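Local coordinates for protein putative Transcriptional Regulator (Rhodococcus sp., PDB 2IA2) that probably regulates transcription as an IclR-family protein, binding DNA through its helix-turn-helix domain and sensing a small effector through its GAF-related C-terminal domain, at residues Q97-E101 / V124-P128; L103-V107 / D244-L249; E109-I115 / A225-T231; R152-L158 / A189-R194. All blocks are in the same frame, centred on the assembly; numbering follows the deposited sequence.

Contact 1: Q97-E101 / V124-P128; sequences QPHLE and VARVP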
loop_
_atom_site.group_PDB
_atom_site.type_symbol
_atom_site.label_atom_id
_atom_site.label_comp_id
_atom_site.label_asym_id
_atom_site.label_seq_id
_atom_site.Cartn_x
_atom_site.Cartn_y
_atom_site.Cartn_z
ATOM N N GLN A 97 9.840 -10.232 -2.923
ATOM C CA GLN A 97 10.216 -11.586 -2.454
ATOM C C GLN A 97 9.427 -12.789 -3.024
ATOM O O GLN A 97 10.035 -13.676 -3.599
ATOM C CB GLN A 97 10.365 -11.657 -0.912
ATOM C CG GLN A 97 11.243 -12.827 -0.407
ATOM C CD GLN A 97 12.703 -12.717 -0.892
ATOM O OE1 GLN A 97 13.262 -11.628 -0.982
ATOM N NE2 GLN A 97 13.313 -13.834 -1.159
ATOM N N PRO A 98 8.088 -12.849 -2.844
ATOM C CA PRO A 98 7.403 -14.044 -3.338
ATOM C C PRO A 98 7.564 -14.221 -4.864
ATOM O O PRO A 98 7.555 -15.339 -5.354
ATOM C CB PRO A 98 5.927 -13.833 -2.957
ATOM C CG PRO A 98 5.823 -12.505 -2.320
ATOM C CD PRO A 98 7.173 -11.874 -2.192
ATOM N N HIS A 99 7.756 -13.135 -5.580
ATOM C CA HIS A 99 7.911 -13.197 -7.001
ATOM C C HIS A 99 9.294 -13.689 -7.379
ATOM O O HIS A 99 9.424 -14.446 -8.264
ATOM C CB HIS A 99 7.608 -11.857 -7.646
ATOM C CG HIS A 99 6.203 -11.400 -7.447
ATOM N ND1 HIS A 99 5.129 -12.032 -8.007
ATOM C CD2 HIS A 99 5.701 -10.387 -6.727
ATOM C CE1 HIS A 99 4.024 -11.425 -7.645
ATOM N NE2 HIS A 99 4.347 -10.420 -6.868
ATOM N N LEU A 100 10.300 -13.279 -6.642
ATOM C CA LEU A 100 11.657 -13.853 -6.803
ATOM C C LEU A 100 11.670 -15.315 -6.492
ATOM O O LEU A 100 12.349 -16.087 -7.179
ATOM C CB LEU A 100 12.678 -13.152 -5.903
ATOM C CG LEU A 100 12.880 -11.670 -6.239
ATOM C CD1 LEU A 100 14.049 -11.121 -5.372
ATOM C CD2 LEU A 100 13.066 -11.398 -7.745
ATOM N N GLU A 101 10.924 -15.711 -5.448
ATOM C CA GLU A 101 10.925 -17.114 -5.052
ATOM C C GLU A 101 10.343 -17.955 -6.163
ATOM O O GLU A 101 10.918 -18.982 -6.491
ATOM C CB GLU A 101 10.152 -17.397 -3.768
ATOM C CG GLU A 101 10.781 -16.847 -2.503
ATOM C CD GLU A 101 12.052 -17.601 -2.048
ATOM O OE1 GLU A 101 12.339 -18.783 -2.451
ATOM O OE2 GLU A 101 12.783 -16.964 -1.257
ATOM N N VAL A 124 18.515 -5.307 -2.629
ATOM C CA VAL A 124 17.458 -5.193 -1.618
ATOM C C VAL A 124 16.647 -6.481 -1.400
ATOM O O VAL A 124 15.981 -6.586 -0.399
ATOM C CB VAL A 124 16.499 -3.952 -1.823
ATOM C CG1 VAL A 124 17.246 -2.602 -1.602
ATOM C CG2 VAL A 124 15.776 -4.002 -3.167
ATOM N N ALA A 125 16.714 -7.441 -2.321
ATOM C CA ALA A 125 16.014 -8.735 -2.145
ATOM C C ALA A 125 16.778 -9.723 -3.029
ATOM O O ALA A 125 17.350 -9.310 -4.034
ATOM C CB ALA A 125 14.513 -8.634 -2.608
ATOM N N ARG A 126 16.831 -10.990 -2.628
ATOM C CA ARG A 126 17.479 -11.985 -3.439
ATOM C C ARG A 126 16.960 -13.344 -3.077
ATOM O O ARG A 126 16.499 -13.545 -1.966
ATOM C CB ARG A 126 19.014 -11.939 -3.270
ATOM C CG ARG A 126 19.488 -12.383 -1.893
ATOM C CD ARG A 126 20.691 -13.227 -2.208
ATOM N NE ARG A 126 21.422 -13.880 -1.121
ATOM C CZ ARG A 126 22.453 -14.692 -1.360
ATOM N NH1 ARG A 126 22.822 -14.942 -2.618
ATOM N NH2 ARG A 126 23.111 -15.268 -0.363
ATOM N N VAL A 127 17.001 -14.268 -4.037
ATOM C CA VAL A 127 16.785 -15.699 -3.755
ATOM C C VAL A 127 18.004 -16.433 -4.346
ATOM O O VAL A 127 18.217 -16.349 -5.553
ATOM C CB VAL A 127 15.490 -16.189 -4.423
ATOM C CG1 VAL A 127 15.405 -17.713 -4.354
ATOM C CG2 VAL A 127 14.245 -15.532 -3.772
ATOM N N PRO A 128 18.843 -17.073 -3.515
ATOM C CA PRO A 128 19.989 -17.879 -3.998
ATOM C C PRO A 128 19.562 -19.289 -4.489
ATOM O O PRO A 128 18.431 -19.704 -4.249
ATOM C CB PRO A 128 20.836 -18.042 -2.734
ATOM C CG PRO A 128 19.787 -18.084 -1.612
ATOM C CD PRO A 128 18.806 -17.011 -2.037
#
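The carboxamide of Gln97 uses the amino corner of its edge twice, holding Arg126 and Glu101 in its own plane, while the methyl group CG2 of Val127 presses on the same nitrogen from outside that plane. Gln97 NE2 gives one hydrogen to Arg126 O across the contact at 3.3 Å, nearly straight at 173°, although it reaches that carbonyl from above its plane and not along a lone pair. The other goes to Glu101 OE2, one helical turn on, at 3.2 Å and on the anti side of the carboxylate. At the other corner of the amide, Gln97 OE1 rests 3.6 Å from Ala125 CB. The guanidinium of Arg126 points the opposite way from the helix and has Pro128 CB over one face, off-centre toward the rim. With its CG anti to the backbone N (chi1 -158°) and a bend at chi2, Gln97 brings the amide round to the strand. Val127 CG2 is wedged among three side chains, 3.2 Å from Glu101 OE2 and 3.6 Å from Leu100 CB. Deeper in, Leu100 CD1 meets Ala125 CB at 3.7 Å. An alanine at Gln97 would remove the amide, and Arg126 O and Glu101 OE2 would probably both lose this donor while Val127 CG2 lost part of its cover. Segment 97-101 of helix 92-107 packs against the sheet and runs at 25° to 124-127 of strand 120-127, the axes 7.9 Å apart. Val124 and Ala125 form a classic bulge opposite Val113 of the adjoining strand 110-117, and Leu100 also touches Val113.

Contact 2: L103-V107 / D244-L249; sequences LSHKV and DLIPSL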
loop_
_atom_site.group_PDB
_atom_site.type_symbol
_atom_site.label_atom_id
_atom_site.label_comp_id
_atom_site.label_asym_id
_atom_site.label_seq_id
_atom_site.Cartn_x
_atom_site.Cartn_y
_atom_site.Cartn_z
ATOM N N LEU A 103 10.190 -17.165 -9.426
ATOM C CA LEU A 103 11.081 -17.101 -10.574
ATOM C C LEU A 103 12.252 -18.079 -10.368
ATOM O O LEU A 103 12.493 -18.949 -11.172
ATOM C CB LEU A 103 11.606 -15.660 -10.783
ATOM C CG LEU A 103 12.609 -15.494 -11.942
ATOM C CD1 LEU A 103 12.005 -16.043 -13.311
ATOM C CD2 LEU A 103 13.133 -14.057 -12.108
ATOM N N SER A 104 12.971 -17.920 -9.271
ATOM C CA SER A 104 14.095 -18.791 -8.953
ATOM C C SER A 104 13.769 -20.265 -8.958
ATOM O O SER A 104 14.572 -21.088 -9.418
ATOM C CB SER A 104 14.793 -18.372 -7.681
ATOM O OG SER A 104 15.708 -17.299 -7.985
ATOM N N HIS A 105 12.585 -20.598 -8.484
ATOM C CA HIS A 105 12.162 -21.989 -8.422
ATOM C C HIS A 105 11.812 -22.486 -9.805
ATOM O O HIS A 105 11.992 -23.666 -10.090
ATOM C CB HIS A 105 10.972 -22.200 -7.477
ATOM C CG HIS A 105 10.497 -23.618 -7.452
ATOM N ND1 HIS A 105 11.247 -24.647 -6.906
ATOM C CD2 HIS A 105 9.389 -24.200 -7.985
ATOM C CE1 HIS A 105 10.615 -25.797 -7.091
ATOM N NE2 HIS A 105 9.480 -25.551 -7.732
ATOM N N LYS A 106 11.323 -21.602 -10.669
ATOM C CA LYS A 106 10.997 -21.980 -12.039
ATOM C C LYS A 106 12.251 -22.246 -12.913
ATOM O O LYS A 106 12.310 -23.233 -13.611
ATOM C CB LYS A 106 10.106 -20.908 -12.691
ATOM C CG LYS A 106 9.659 -21.292 -14.056
ATOM C CD LYS A 106 9.071 -20.118 -14.718
ATOM C CE LYS A 106 8.329 -20.565 -15.940
ATOM N NZ LYS A 106 7.914 -19.361 -16.720
ATOM N N VAL A 107 13.233 -21.350 -12.877
ATOM C CA VAL A 107 14.411 -21.440 -13.755
ATOM C C VAL A 107 15.678 -21.980 -13.076
ATOM O O VAL A 107 16.695 -22.219 -13.755
ATOM C CB VAL A 107 14.718 -20.050 -14.443
ATOM C CG1 VAL A 107 13.455 -19.511 -15.165
ATOM C CG2 VAL A 107 15.308 -18.997 -13.442
ATOM N N ASP A 244 14.970 -19.224 -22.809
ATOM C CA ASP A 244 14.697 -19.941 -21.572
ATOM C C ASP A 244 14.537 -19.135 -20.267
ATOM O O ASP A 244 13.955 -19.670 -19.345
ATOM C CB ASP A 244 15.757 -21.039 -21.363
ATOM C CG ASP A 244 15.765 -22.078 -22.515
ATOM O OD1 ASP A 244 14.723 -22.260 -23.254
ATOM O OD2 ASP A 244 16.842 -22.684 -22.684
ATOM N N LEU A 245 15.100 -17.922 -20.171
ATOM C CA LEU A 245 15.208 -17.189 -18.912
ATOM C C LEU A 245 14.631 -15.792 -19.044
ATOM O O LEU A 245 13.954 -15.332 -18.131
ATOM C CB LEU A 245 16.666 -17.036 -18.431
ATOM C CG LEU A 245 17.489 -18.331 -18.227
ATOM C CD1 LEU A 245 18.909 -18.031 -17.711
ATOM C CD2 LEU A 245 16.759 -19.236 -17.325
ATOM N N ILE A 246 14.937 -15.101 -20.141
ATOM C CA ILE A 246 14.536 -13.707 -20.250
ATOM C C ILE A 246 12.983 -13.584 -20.314
ATOM O O ILE A 246 12.451 -12.713 -19.700
ATOM C CB ILE A 246 15.248 -12.985 -21.430
ATOM C CG1 ILE A 246 16.729 -12.798 -21.088
ATOM C CG2 ILE A 246 14.510 -11.613 -21.795
ATOM C CD1 ILE A 246 17.610 -12.401 -22.273
ATOM N N PRO A 247 12.257 -14.488 -21.028
ATOM C CA PRO A 247 10.771 -14.413 -21.005
ATOM C C PRO A 247 10.174 -14.435 -19.602
ATOM O O PRO A 247 9.267 -13.672 -19.310
ATOM C CB PRO A 247 10.347 -15.680 -21.781
ATOM C CG PRO A 247 11.513 -15.881 -22.765
ATOM C CD PRO A 247 12.724 -15.584 -21.918
ATOM N N SER A 248 10.683 -15.310 -18.746
ATOM C CA SER A 248 10.206 -15.387 -17.366
ATOM C C SER A 248 10.589 -14.154 -16.581
ATOM O O SER A 248 9.794 -13.654 -15.828
ATOM C CB SER A 248 10.766 -16.650 -16.687
ATOM O OG SER A 248 10.253 -17.768 -17.352
ATOM N N LEU A 249 11.825 -13.681 -16.763
ATOM C CA LEU A 249 12.288 -12.442 -16.117
ATOM C C LEU A 249 11.328 -11.257 -16.434
ATOM O O LEU A 249 10.941 -10.499 -15.547
ATOM C CB LEU A 249 13.734 -12.160 -16.548
ATOM C CG LEU A 249 14.286 -10.811 -16.035
ATOM C CD1 LEU A 249 14.356 -10.802 -14.541
ATOM C CD2 LEU A 249 15.633 -10.529 -16.615
#
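Lys106 reaches Ser248 because its chain is fully stretched: CG stands anti to the backbone N (chi1 -176°) and every later torsion is also close to trans, carrying the ammonium group across to the other helix. Ser248 completes the approach with OG set anti to its own carbonyl carbon (chi1 -64°). The resulting hydrogen bond, Lys106 NZ to Ser248 OG, is 2.9 Å long, and the last methylenes of the lysine lie against the same hydroxyl. This polar link sits at the exposed margin of an otherwise apolar interface. Just inside it, Leu103 lays CD1 against Ser248 CB at 3.6 Å, so that the serine presents its carbon to the leucine and its oxygen to the lysine. Further in, Leu103 CD2 makes a looser contact with Leu249 CD1 at 4.2 Å. At the other end Leu245 and Val107 meet at a slant, CD2 of the leucine reaching Val107 CB at 3.6 Å and lying near both valine methyls. Leucine and valine side chains thus pack round Ser248 CB, with Leu245 coming from the N-cap position just before helix 246-264 and Lys106 bridging the rim. Beneath them lies the central sheet: Leu103, Leu245 and Leu249 touch Ile229 on strand 223-232, and Met212 of strand 209-217 meets Leu245 and Leu249. Over it, the last turns of helix 92-107 meet the start of the C-terminal helix 246-264.

Contact 3: E109-I115 / A225-T231; sequences ESSSVSI and AAVNIST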
loop_
_atom_site.group_PDB
_atom_site.type_symbol
_atom_site.label_atom_id
_atom_site.label_comp_id
_atom_site.label_asym_id
_atom_site.label_seq_id
_atom_site.Cartn_x
_atom_site.Cartn_y
_atom_site.Cartn_z
ATOM N N GLU A 109 17.795 -20.612 -10.910
ATOM C CA GLU A 109 18.906 -19.658 -10.980
ATOM C C GLU A 109 18.627 -18.559 -9.953
ATOM O O GLU A 109 17.470 -18.232 -9.660
ATOM C CB GLU A 109 19.073 -19.039 -12.386
ATOM C CG GLU A 109 19.358 -19.974 -13.589
ATOM C CD GLU A 109 20.638 -20.817 -13.435
ATOM O OE1 GLU A 109 21.557 -20.452 -12.650
ATOM O OE2 GLU A 109 20.717 -21.861 -14.111
ATOM N N SER A 110 19.700 -17.958 -9.459
ATOM C CA SER A 110 19.634 -16.774 -8.593
ATOM C C SER A 110 18.877 -15.578 -9.250
ATOM O O SER A 110 19.118 -15.258 -10.434
ATOM C CB SER A 110 21.091 -16.377 -8.234
ATOM O OG SER A 110 21.242 -14.995 -7.869
ATOM N N SER A 111 17.956 -14.954 -8.491
ATOM C CA SER A 111 17.219 -13.738 -8.914
ATOM C C SER A 111 17.317 -12.715 -7.774
ATOM O O SER A 111 17.344 -13.122 -6.621
ATOM C CB SER A 111 15.764 -14.035 -9.278
ATOM O OG SER A 111 15.047 -14.541 -8.152
ATOM N N SER A 112 17.428 -11.420 -8.111
ATOM C CA SER A 112 17.590 -10.358 -7.153
ATOM C C SER A 112 16.798 -9.154 -7.573
ATOM O O SER A 112 16.433 -8.996 -8.790
ATOM C CB SER A 112 19.042 -9.894 -7.116
ATOM O OG SER A 112 19.923 -10.990 -6.860
ATOM N N VAL A 113 16.617 -8.240 -6.612
ATOM C CA VAL A 113 16.079 -6.919 -6.960
ATOM C C VAL A 113 17.052 -5.907 -6.391
ATOM O O VAL A 113 17.531 -6.077 -5.282
ATOM C CB VAL A 113 14.610 -6.727 -6.427
ATOM C CG1 VAL A 113 14.190 -5.242 -6.441
ATOM C CG2 VAL A 113 13.626 -7.534 -7.248
ATOM N N SER A 114 17.320 -4.826 -7.129
ATOM C CA SER A 114 18.171 -3.751 -6.580
ATOM C C SER A 114 17.593 -2.392 -6.890
ATOM O O SER A 114 16.672 -2.246 -7.713
ATOM C CB SER A 114 19.601 -3.810 -7.154
ATOM O OG SER A 114 19.526 -3.636 -8.565
ATOM N N ILE A 115 18.124 -1.388 -6.193
ATOM C CA ILE A 115 17.750 -0.016 -6.453
ATOM C C ILE A 115 19.032 0.767 -6.652
ATOM O O ILE A 115 20.102 0.261 -6.336
ATOM C CB ILE A 115 16.916 0.561 -5.270
ATOM C CG1 ILE A 115 17.763 0.556 -3.983
ATOM C CG2 ILE A 115 15.582 -0.210 -5.158
ATOM C CD1 ILE A 115 17.184 1.305 -2.857
ATOM N N ALA A 225 13.218 0.282 -9.643
ATOM C CA ALA A 225 14.065 -0.828 -9.192
ATOM C C ALA A 225 14.410 -1.652 -10.422
ATOM O O ALA A 225 13.876 -1.372 -11.494
ATOM C CB ALA A 225 13.298 -1.694 -8.136
ATOM N N ALA A 226 15.296 -2.638 -10.287
ATOM C CA ALA A 226 15.502 -3.593 -11.361
ATOM C C ALA A 226 15.457 -5.010 -10.788
ATOM O O ALA A 226 15.821 -5.208 -9.645
ATOM C CB ALA A 226 16.825 -3.353 -12.004
ATOM N N VAL A 227 15.067 -5.992 -11.589
ATOM C CA VAL A 227 15.086 -7.395 -11.159
ATOM C C VAL A 227 16.038 -8.134 -12.125
ATOM O O VAL A 227 16.077 -7.797 -13.276
ATOM C CB VAL A 227 13.636 -7.991 -11.176
ATOM C CG1 VAL A 227 12.925 -7.729 -12.544
ATOM C CG2 VAL A 227 13.633 -9.478 -10.806
ATOM N N ASN A 228 16.812 -9.104 -11.639
ATOM C CA ASN A 228 17.706 -9.855 -12.497
ATOM C C ASN A 228 17.604 -11.350 -12.314
ATOM O O ASN A 228 16.930 -11.833 -11.396
ATOM C CB ASN A 228 19.182 -9.352 -12.373
ATOM C CG ASN A 228 20.000 -10.072 -11.309
ATOM O OD1 ASN A 228 19.473 -10.883 -10.549
ATOM N ND2 ASN A 228 21.320 -9.779 -11.250
ATOM N N ILE A 229 18.234 -12.067 -13.246
ATOM C CA ILE A 229 18.657 -13.450 -13.064
ATOM C C ILE A 229 20.172 -13.387 -13.276
ATOM O O ILE A 229 20.622 -12.719 -14.179
ATOM C CB ILE A 229 18.060 -14.382 -14.141
ATOM C CG1 ILE A 229 16.531 -14.465 -14.005
ATOM C CG2 ILE A 229 18.699 -15.784 -14.059
ATOM C CD1 ILE A 229 15.822 -15.031 -15.230
ATOM N N SER A 230 20.955 -14.065 -12.442
ATOM C CA SER A 230 22.398 -14.091 -12.635
ATOM C C SER A 230 22.836 -15.545 -12.763
ATOM O O SER A 230 22.336 -16.424 -12.036
ATOM C CB SER A 230 23.108 -13.421 -11.438
ATOM O OG SER A 230 24.480 -13.141 -11.737
ATOM N N THR A 231 23.784 -15.808 -13.667
ATOM C CA THR A 231 24.174 -17.202 -13.970
ATOM C C THR A 231 25.591 -17.345 -14.516
ATOM O O THR A 231 26.086 -16.437 -15.213
ATOM C CB THR A 231 23.130 -17.865 -14.932
ATOM O OG1 THR A 231 23.308 -19.278 -14.906
ATOM C CG2 THR A 231 23.241 -17.338 -16.362
HETATM O O HOH W 1 22.178 -18.737 -10.694
HETATM O O HOH W 2 20.893 -12.417 -8.772
#
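Val113 and Val227, a non-hydrogen-bonded antiparallel pair, lie obliquely against each other, Val113 CG2 being 4.0 Å from Val227 CB. The other methyl, Val113 CG1, fills the hollow over Ala225, whose CB also receives Ile115 CG2 at 4.0 Å. Towards the other end, Ile229 CG2 nestles against Glu109 CB at 3.7 Å. The small Ser114 and Ala226 keep the reverse face low, where Ser114 OG is buried without a partner; their backbones pair by two hydrogen bonds, Ser114 N to Ala226 O measuring 3.0 Å. On that face a water settles among Ser110 OG, Ser112 OG and Asn228 OD1. At the ladder's end Glu109, with CG beside the backbone N (chi1 -60°) and bent again at chi2, curls back to Thr231: Glu109 OE1 accepts a weak bond from Thr231 OG1 and another from a second water, which also bridges Ser110 N and Ser230 O, while Arg131, Arg235 and Tyr236 hold the carboxylate from outside. A glutamine in place of Glu109 would probably deprive Arg131 and Arg235 of this carboxylate's negative charge. These are the middle strands of a six-stranded antiparallel sheet: Ser111 and Val227 turn to helix 92-107, whereas Ser114, Ala226 and Asn228 meet Met150 of helix 149-156.

Contact 4: R152-L158 / A189-R194; sequences RVLLAGL and AILAVR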
loop_
_atom_site.group_PDB
_atom_site.type_symbol
_atom_site.label_atom_id
_atom_site.label_comp_id
_atom_site.label_asym_id
_atom_site.label_seq_id
_atom_site.Cartn_x
_atom_site.Cartn_y
_atom_site.Cartn_z
ATOM N N ARG A 152 22.655 -0.910 -15.447
ATOM C CA ARG A 152 22.338 -0.317 -16.756
ATOM C C ARG A 152 20.887 -0.085 -16.961
ATOM O O ARG A 152 20.505 0.880 -17.606
ATOM C CB ARG A 152 22.939 -1.139 -17.901
ATOM C CG ARG A 152 24.430 -1.067 -17.784
ATOM C CD ARG A 152 25.140 -1.702 -18.973
ATOM N NE ARG A 152 26.587 -1.687 -18.736
ATOM C CZ ARG A 152 27.479 -2.300 -19.517
ATOM N NH1 ARG A 152 27.095 -2.960 -20.615
ATOM N NH2 ARG A 152 28.764 -2.238 -19.209
ATOM N N VAL A 153 20.074 -0.983 -16.446
ATOM C CA VAL A 153 18.627 -0.786 -16.381
ATOM C C VAL A 153 18.264 0.463 -15.572
ATOM O O VAL A 153 17.387 1.267 -15.980
ATOM C CB VAL A 153 17.915 -2.063 -15.802
ATOM C CG1 VAL A 153 16.467 -1.779 -15.421
ATOM C CG2 VAL A 153 17.956 -3.199 -16.835
ATOM N N LEU A 154 18.875 0.619 -14.395
ATOM C CA LEU A 154 18.550 1.759 -13.522
ATOM C C LEU A 154 19.020 3.073 -14.150
ATOM O O LEU A 154 18.266 4.070 -14.121
ATOM C CB LEU A 154 19.130 1.570 -12.074
ATOM C CG LEU A 154 18.375 0.459 -11.300
ATOM C CD1 LEU A 154 19.207 -0.066 -10.153
ATOM C CD2 LEU A 154 17.001 0.962 -10.785
ATOM N N LEU A 155 20.240 3.071 -14.702
ATOM C CA LEU A 155 20.766 4.233 -15.409
ATOM C C LEU A 155 19.915 4.666 -16.625
ATOM O O LEU A 155 19.749 5.873 -16.872
ATOM C CB LEU A 155 22.194 3.981 -15.849
ATOM C CG LEU A 155 23.206 3.757 -14.725
ATOM C CD1 LEU A 155 24.575 3.348 -15.320
ATOM C CD2 LEU A 155 23.322 4.993 -13.853
ATOM N N ALA A 156 19.364 3.697 -17.368
ATOM C CA ALA A 156 18.485 3.996 -18.491
ATOM C C ALA A 156 17.234 4.732 -18.016
ATOM O O ALA A 156 16.589 5.460 -18.797
ATOM C CB ALA A 156 18.143 2.722 -19.245
ATOM N N GLY A 157 16.908 4.585 -16.735
ATOM C CA GLY A 157 15.734 5.212 -16.155
ATOM C C GLY A 157 15.969 6.644 -15.732
ATOM O O GLY A 157 15.040 7.342 -15.487
ATOM N N LEU A 158 17.213 7.105 -15.662
ATOM C CA LEU A 158 17.475 8.488 -15.253
ATOM C C LEU A 158 16.941 9.543 -16.241
ATOM O O LEU A 158 16.877 9.266 -17.419
ATOM C CB LEU A 158 18.988 8.706 -15.089
ATOM C CG LEU A 158 19.564 7.975 -13.863
ATOM C CD1 LEU A 158 21.040 8.186 -13.814
ATOM C CD2 LEU A 158 18.856 8.435 -12.559
ATOM N N ALA A 189 25.145 1.497 -24.829
ATOM C CA ALA A 189 24.650 0.276 -24.214
ATOM C C ALA A 189 23.455 0.587 -23.291
ATOM O O ALA A 189 22.464 -0.149 -23.275
ATOM C CB ALA A 189 25.761 -0.413 -23.457
ATOM N N ILE A 190 23.529 1.704 -22.563
ATOM C CA ILE A 190 22.441 2.137 -21.678
ATOM C C ILE A 190 21.180 2.562 -22.449
ATOM O O ILE A 190 20.077 2.219 -22.051
ATOM C CB ILE A 190 22.893 3.252 -20.717
ATOM C CG1 ILE A 190 23.852 2.686 -19.669
ATOM C CG2 ILE A 190 21.711 3.912 -20.076
ATOM C CD1 ILE A 190 24.818 3.698 -19.098
ATOM N N LEU A 191 21.343 3.317 -23.538
ATOM C CA LEU A 191 20.201 3.672 -24.368
ATOM C C LEU A 191 19.613 2.429 -25.073
ATOM O O LEU A 191 18.400 2.378 -25.270
ATOM C CB LEU A 191 20.540 4.787 -25.387
ATOM C CG LEU A 191 21.173 6.087 -24.863
ATOM C CD1 LEU A 191 21.437 7.102 -26.031
ATOM C CD2 LEU A 191 20.348 6.709 -23.762
ATOM N N ALA A 192 20.442 1.448 -25.447
ATOM C CA ALA A 192 19.896 0.192 -26.012
ATOM C C ALA A 192 18.950 -0.479 -24.995
ATOM O O ALA A 192 17.876 -0.930 -25.343
ATOM C CB ALA A 192 21.005 -0.756 -26.418
ATOM N N VAL A 193 19.346 -0.504 -23.723
ATOM C CA VAL A 193 18.503 -1.013 -22.643
ATOM C C VAL A 193 17.180 -0.271 -22.578
ATOM O O VAL A 193 16.146 -0.855 -22.361
ATOM C CB VAL A 193 19.220 -0.867 -21.275
ATOM C CG1 VAL A 193 18.294 -1.281 -20.141
ATOM C CG2 VAL A 193 20.501 -1.693 -21.269
ATOM N N ARG A 194 17.224 1.040 -22.750
ATOM C CA ARG A 194 15.998 1.842 -22.788
ATOM C C ARG A 194 15.086 1.309 -23.910
ATOM O O ARG A 194 13.923 1.049 -23.667
ATOM C CB ARG A 194 16.346 3.315 -22.991
ATOM C CG ARG A 194 15.366 4.329 -22.384
ATOM C CD ARG A 194 15.941 5.764 -22.561
ATOM N NE ARG A 194 16.614 6.362 -21.388
ATOM C CZ ARG A 194 17.038 7.628 -21.328
ATOM N NH1 ARG A 194 16.904 8.418 -22.387
ATOM N NH2 ARG A 194 17.610 8.107 -20.231
#
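Ala156 O is gripped by two nitrogens of Arg194. The NE bond is short, 2.7 Å from Arg194 NE to Ala156 O, lies in the carbonyl plane on a lone pair, and keeps close to the guanidinium plane. A weaker one joins Arg194 NH2 to the same oxygen at 3.2 Å with an angle of only 130°. A bend at chi3 (-100°) swings the guanidinium over to this carbonyl, and Leu191 CD2 covers one of its faces near the rim. Below the arginine the helices pack through small and branched residues. Ala156 CB sits 3.4 Å from Ile190 O, and its lack of bulk lets the backbones approach closely. Ile190 CG2 settles on the backbone of Ala156, while its CD1 meets Leu155 CD1 at 3.8 Å. Val193 crosses Val153 at about a right angle, its CG1 lying 3.8 Å from Val153 CG2. At the far end Arg152 passes Ala189 CB, but its guanidinium is committed elsewhere, to Tyr146 O and in a salt bridge to Glu204. The segments cross at -78°, joining helix 149-156, which lies against the sheet, to helix 183-196. Asp160 pairs with Arg194 NH1, which probably steadies the guanidinium while its other nitrogens hold Ala156 O; chemically, an apolar crossing is thus closed at its solvent-facing rim by a charged group that satisfies a main-chain carbonyl.

Overall arrangement
All four contacts belong to the C-terminal IclR domain, and contact 3, the middle of its sheet, ties the others together. Contact 1 adjoins it directly, centres 8 Å apart, through backbone bonds between strands 120-127 and 110-117. Contact 2 shares helix 92-107 with contact 1 and reaches contact 3 through Ser104 OG, which bonds to Glu109 O and Ser111 OG. Contact 4 covers the opposite side of the sheet: Leu154 and Val153 pack on Ile115, Ala225 and Ala226, with centres 15 Å from contact 3. It touches neither contact 1 nor contact 2, whose nearest atoms are about 9 and 8 Å away. The sheet is thus sandwiched between helices, consistent with a GAF-related effector-sensing domain.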